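Local coordinates for protein mannan endo-1,4-beta-mannosidase (Cryptopygus antarcticus, PDB 4OOZ) that hydrolyses internal beta-1,4-mannosidic linkages in the backbones of mannans, including konjac and locust bean gum, releasing mainly short manno-oligosaccharides, at residues N133-N138 / V178-E183; G184-G189 / F213-I218. All blocks are in the same frame, centred on the assembly; numbering follows the deposited sequence.

Contact 1 of 2, residues N133-N138 / V178-E183; sequences NGALQN and VLNEPE. With BMA (beta-D-mannopyranose), chain G.
Asn133 and Asn180 stand side by side where the parallel strands 126-133 and 173-180 end, joined by an amide-to-amide hydrogen bond. Asn180 ND2 donates to Asn133 OD1 across 2.6 Å, tilted from the carbonyl plane, with the two amides turned 42° apart. In Asn133, CG lies anti to the backbone N (chi1 -173°), which carries OD1 within range of both Asn180 and the loop that follows. Ala135 N reaches the same oxygen at 3.1 Å from the opposite face of the amide, forming an Asx turn. Asparagine suits both positions: the short amide of Asn133 can accept twice close to its own backbone, while Asn180 donates here and accepts from Arg81 through OD1, which fixes its rotation. Within the loop, Gln137 NE2 gives Asn133 O a nearly straight bond (167°), coming from above the carbonyl plane.

Packing is carried by small or apolar groups. Leu179 CD1 lies 3.7 Å from Gly134 CA, and a side chain on Gly134 would probably run into Asn180 O, consistent with a glycine there.

Toward the sugar, Glu181 OE1 accepts O3 of the mannose at 2.8 Å, while His280 bonds to OE2. The Asn180-Glu181-Pro182 sequence at a strand's C-terminal end marks the active site of family 5 (beta/alpha)8 barrels, where Asn180 binds substrate and Glu181 is probably the proton donor.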
# COMPACT_ATOMS: atom_id res chain seq x y z
N ASN A 133 1.60 -0.35 -9.96
CA ASN A 133 1.20 -1.74 -9.81
C ASN A 133 2.40 -2.64 -10.08
O ASN A 133 3.33 -2.24 -10.78
CB ASN A 133 0.05 -2.07 -10.76
CG ASN A 133 -0.53 -3.45 -10.52
OD1 ASN A 133 -0.27 -4.07 -9.49
ND2 ASN A 133 -1.31 -3.94 -11.47
N GLY A 134 2.40 -3.84 -9.51
CA GLY A 134 3.49 -4.77 -9.69
C GLY A 134 3.02 -6.17 -10.02
O GLY A 134 3.78 -6.99 -10.54
N ALA A 135 1.75 -6.45 -9.71
CA ALA A 135 1.12 -7.71 -10.09
C ALA A 135 1.19 -7.84 -11.60
O ALA A 135 1.55 -8.88 -12.14
CB ALA A 135 -0.31 -7.76 -9.61
N LEU A 136 0.81 -6.75 -12.26
CA LEU A 136 0.91 -6.61 -13.69
C LEU A 136 1.56 -5.26 -13.98
O LEU A 136 1.28 -4.28 -13.29
CB LEU A 136 -0.47 -6.69 -14.34
CG LEU A 136 -1.38 -7.88 -14.00
CD1 LEU A 136 -2.76 -7.68 -14.61
CD2 LEU A 136 -0.80 -9.23 -14.44
N GLN A 137 2.43 -5.21 -14.98
CA GLN A 137 2.99 -3.95 -15.44
C GLN A 137 3.32 -4.02 -16.92
O GLN A 137 4.48 -4.21 -17.30
CB GLN A 137 4.24 -3.60 -14.63
CG GLN A 137 4.50 -2.12 -14.54
CD GLN A 137 3.21 -1.32 -14.65
OE1 GLN A 137 2.78 -0.96 -15.74
NE2 GLN A 137 2.57 -1.09 -13.51
N ASN A 138 2.30 -3.90 -17.75
CA ASN A 138 2.46 -4.03 -19.19
C ASN A 138 2.67 -2.69 -19.89
O ASN A 138 2.07 -2.42 -20.93
CB ASN A 138 1.24 -4.73 -19.79
CG ASN A 138 0.96 -6.06 -19.14
OD1 ASN A 138 -0.06 -6.23 -18.47
ND2 ASN A 138 1.84 -7.03 -19.36
N VAL A 178 4.92 2.41 -2.61
CA VAL A 178 5.72 2.44 -3.82
C VAL A 178 5.27 1.41 -4.84
O VAL A 178 4.99 1.74 -5.99
CB VAL A 178 7.21 2.21 -3.50
CG1 VAL A 178 8.00 1.94 -4.77
CG2 VAL A 178 7.77 3.39 -2.74
N LEU A 179 5.18 0.15 -4.42
CA LEU A 179 4.87 -0.92 -5.36
C LEU A 179 3.87 -1.92 -4.78
O LEU A 179 4.01 -2.36 -3.64
CB LEU A 179 6.15 -1.63 -5.78
CG LEU A 179 6.06 -2.58 -6.97
CD1 LEU A 179 5.29 -1.93 -8.10
CD2 LEU A 179 7.45 -2.98 -7.42
N ASN A 180 2.87 -2.28 -5.57
CA ASN A 180 1.89 -3.28 -5.18
C ASN A 180 2.25 -4.66 -5.71
O ASN A 180 2.28 -4.87 -6.91
CB ASN A 180 0.50 -2.89 -5.67
CG ASN A 180 -0.44 -4.07 -5.77
OD1 ASN A 180 -1.06 -4.46 -4.78
ND2 ASN A 180 -0.54 -4.66 -6.95
N GLU A 181 2.52 -5.58 -4.79
CA GLU A 181 2.85 -6.96 -5.14
C GLU A 181 3.99 -7.10 -6.14
O GLU A 181 3.80 -7.61 -7.24
CB GLU A 181 1.61 -7.67 -5.68
CG GLU A 181 0.42 -7.53 -4.78
CD GLU A 181 -0.51 -8.71 -4.87
OE1 GLU A 181 -0.33 -9.54 -5.78
OE2 GLU A 181 -1.43 -8.81 -4.03
N PRO A 182 5.20 -6.66 -5.75
CA PRO A 182 6.39 -6.70 -6.61
C PRO A 182 6.76 -8.10 -7.08
O PRO A 182 7.69 -8.25 -7.88
CB PRO A 182 7.49 -6.14 -5.70
CG PRO A 182 6.78 -5.38 -4.66
CD PRO A 182 5.52 -6.12 -4.42
N GLU A 183 6.06 -9.11 -6.59
CA GLU A 183 6.36 -10.50 -6.92
C GLU A 183 5.57 -10.94 -8.15
O GLU A 183 5.85 -11.99 -8.73
CB GLU A 183 6.05 -11.42 -5.74
CG GLU A 183 6.78 -11.05 -4.45
CD GLU A 183 6.06 -9.98 -3.65
OE1 GLU A 183 4.81 -9.90 -3.74
OE2 GLU A 183 6.74 -9.21 -2.94
C1 BMA G . -4.31 -7.02 -6.80
C2 BMA G . -3.25 -8.07 -6.60
C3 BMA G . -3.53 -9.23 -7.52
C4 BMA G . -4.95 -9.77 -7.29
C5 BMA G . -6.00 -8.64 -7.28
C6 BMA G . -7.33 -9.13 -6.74
O1 BMA G . -4.02 -6.01 -5.88
O2 BMA G . -3.34 -8.58 -5.28
O3 BMA G . -2.59 -10.29 -7.32
O4 BMA G . -5.28 -10.70 -8.32
O5 BMA G . -5.56 -7.55 -6.45
O6 BMA G . -7.33 -10.55 -6.73

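Contact 2 of 2, residues G184-G189 / F213-I218. With BMA (beta-D-mannopyranose), chain D; BMA (beta-D-mannopyranose), chain B.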
# COMPACT_ATOMS: atom_id res chain seq x y z
N GLY A 184 4.59 -10.13 -8.53
CA GLY A 184 3.80 -10.40 -9.72
C GLY A 184 4.65 -10.37 -10.97
O GLY A 184 4.48 -11.19 -11.87
N THR A 185 5.57 -9.42 -11.02
CA THR A 185 6.47 -9.28 -12.16
C THR A 185 7.92 -9.49 -11.74
O THR A 185 8.82 -8.81 -12.22
CB THR A 185 6.32 -7.90 -12.83
OG1 THR A 185 6.33 -6.88 -11.83
CG2 THR A 185 5.01 -7.84 -13.60
N LEU A 186 8.12 -10.44 -10.83
CA LEU A 186 9.45 -10.78 -10.35
C LEU A 186 10.08 -11.84 -11.24
O LEU A 186 9.39 -12.74 -11.73
CB LEU A 186 9.39 -11.28 -8.90
CG LEU A 186 10.57 -12.09 -8.38
CD1 LEU A 186 11.77 -11.20 -8.06
CD2 LEU A 186 10.18 -12.93 -7.17
N GLN A 187 11.39 -11.73 -11.47
CA GLN A 187 12.14 -12.78 -12.14
C GLN A 187 12.92 -13.58 -11.11
O GLN A 187 14.03 -13.21 -10.74
CB GLN A 187 13.09 -12.18 -13.19
CG GLN A 187 13.59 -13.19 -14.21
CD GLN A 187 14.47 -12.55 -15.27
OE1 GLN A 187 15.57 -12.07 -14.98
NE2 GLN A 187 14.00 -12.56 -16.51
N PRO A 188 12.32 -14.68 -10.62
CA PRO A 188 12.90 -15.47 -9.53
C PRO A 188 14.23 -16.10 -9.91
O PRO A 188 14.33 -16.69 -10.98
CB PRO A 188 11.83 -16.54 -9.27
CG PRO A 188 10.58 -16.03 -9.92
CD PRO A 188 11.06 -15.26 -11.10
N GLY A 189 15.23 -15.99 -9.04
CA GLY A 189 16.54 -16.55 -9.31
C GLY A 189 17.43 -16.66 -8.09
O GLY A 189 17.15 -16.08 -7.04
N PHE A 213 11.45 -8.38 -13.67
CA PHE A 213 12.41 -7.75 -12.77
C PHE A 213 12.98 -8.70 -11.72
O PHE A 213 12.25 -9.21 -10.88
CB PHE A 213 11.76 -6.56 -12.06
CG PHE A 213 10.97 -5.68 -12.98
CD1 PHE A 213 11.60 -4.85 -13.88
CD2 PHE A 213 9.58 -5.68 -12.93
CE1 PHE A 213 10.87 -4.04 -14.72
CE2 PHE A 213 8.85 -4.86 -13.77
CZ PHE A 213 9.49 -4.05 -14.67
N PRO A 214 14.31 -8.92 -11.77
CA PRO A 214 15.00 -9.63 -10.69
C PRO A 214 14.90 -8.84 -9.39
O PRO A 214 14.77 -7.62 -9.43
CB PRO A 214 16.46 -9.69 -11.19
CG PRO A 214 16.56 -8.63 -12.24
CD PRO A 214 15.21 -8.57 -12.88
N MET A 215 14.94 -9.54 -8.25
CA MET A 215 14.71 -8.93 -6.95
C MET A 215 15.60 -7.71 -6.70
O MET A 215 15.15 -6.72 -6.13
CB MET A 215 14.93 -9.95 -5.83
CG MET A 215 14.34 -9.54 -4.50
SD MET A 215 12.54 -9.58 -4.57
CE MET A 215 12.14 -8.07 -3.68
N LYS A 216 16.85 -7.80 -7.15
CA LYS A 216 17.80 -6.70 -7.00
C LYS A 216 17.27 -5.39 -7.60
O LYS A 216 17.42 -4.32 -7.01
CB LYS A 216 19.13 -7.08 -7.65
CG LYS A 216 20.19 -6.00 -7.62
CD LYS A 216 21.55 -6.58 -7.31
CE LYS A 216 21.84 -7.83 -8.12
NZ LYS A 216 23.04 -8.58 -7.60
N GLN A 217 16.62 -5.49 -8.75
CA GLN A 217 16.08 -4.32 -9.44
C GLN A 217 14.87 -3.74 -8.73
O GLN A 217 14.71 -2.52 -8.66
CB GLN A 217 15.70 -4.68 -10.88
CG GLN A 217 16.87 -5.11 -11.73
CD GLN A 217 17.99 -4.09 -11.72
OE1 GLN A 217 17.76 -2.89 -11.84
NE2 GLN A 217 19.22 -4.57 -11.55
N ILE A 218 14.02 -4.61 -8.20
CA ILE A 218 12.85 -4.17 -7.45
C ILE A 218 13.26 -3.46 -6.17
O ILE A 218 12.73 -2.40 -5.83
CB ILE A 218 11.93 -5.35 -7.10
CG1 ILE A 218 11.71 -6.24 -8.32
CG2 ILE A 218 10.62 -4.85 -6.56
CD1 ILE A 218 10.92 -7.49 -8.03
C1 BMA D . 16.44 -7.35 -19.39
C2 BMA D . 15.22 -8.30 -19.42
C3 BMA D . 15.49 -9.59 -18.64
C4 BMA D . 16.88 -10.18 -18.94
C5 BMA D . 17.94 -9.09 -18.71
C6 BMA D . 19.36 -9.56 -18.96
O2 BMA D . 14.92 -8.68 -20.76
O3 BMA D . 14.49 -10.57 -18.88
O4 BMA D . 17.14 -11.29 -18.09
O5 BMA D . 17.66 -8.02 -19.62
O6 BMA D . 20.24 -8.78 -18.16
C1 BMA B . 17.31 -12.49 -18.86
C2 BMA B . 18.46 -13.33 -18.24
C3 BMA B . 18.54 -14.72 -18.88
C4 BMA B . 17.16 -15.37 -19.00
C5 BMA B . 16.22 -14.43 -19.76
C6 BMA B . 14.84 -15.01 -19.95
O2 BMA B . 18.24 -13.53 -16.85
O3 BMA B . 19.42 -15.58 -18.16
O4 BMA B . 17.26 -16.61 -19.68
O5 BMA B . 16.10 -13.22 -18.99
O6 BMA B . 13.89 -13.96 -19.81
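Phe213 is gripped through both of its backbone polar groups: Gln187 N donates to Phe213 O at 2.7 Å, and Phe213 N donates to Thr185 O at 3.0 Å. The pair makes an isolated beta bridge between Leu186 and Phe213, tying the loop after strand 173-180 to the start of helix 215-232, where Pro214, which has no N-H to leave unpaired, occupies the N-cap.

Gln187 binds substrate. With CG anti to the backbone N (chi1 -163°) and the chain extended beyond, its amide extends past Pro214 to two linked mannose units; NE2 donates to O3 of the chain D mannose at 3.1 Å and weakly to O5 of the chain B mannose. If an alanine stood here the amide would be gone, and O3 of the chain D mannose would probably lose a donor that holds the sugar against the loop.

Thr185 meets the Phe213 ring edge-on, OG1 lying in the ring plane 3.6 Å from CD2. That hydroxyl is bonded to Gly134 O, so threonine serves a polar and an apolar neighbour at once, while the Phe213 ring also stacks with Phe146.

Farther in, Leu186 supplies branched, apolar bulk to the first turn of the helix. Its CD1 rests against two side chains of that turn, 3.9 Å from Met215 SD and 3.8 Å from Ile218 CD1.

Overall arrangement
From the N terminus, strand 126-133 leads into the loop holding 133-138; the chain then passes through helices 140-143 and 149-167 and returns along strand 173-180, where contact 1 closes a beta-alpha-beta crossover of the barrel. Contact 2 opens immediately after it: from 184-189 the chain makes an excursion of 23 residues, containing helix 201-204, before 213-218 begins helix 215-232. The two loops follow in series, neither nested nor crossed. They touch nevertheless: the 133-138 loop meets the start of 184-189, and Ile218 packs on Leu179 and Pro182. Strand ends, substrate-binding loop and outer helix are thus joined.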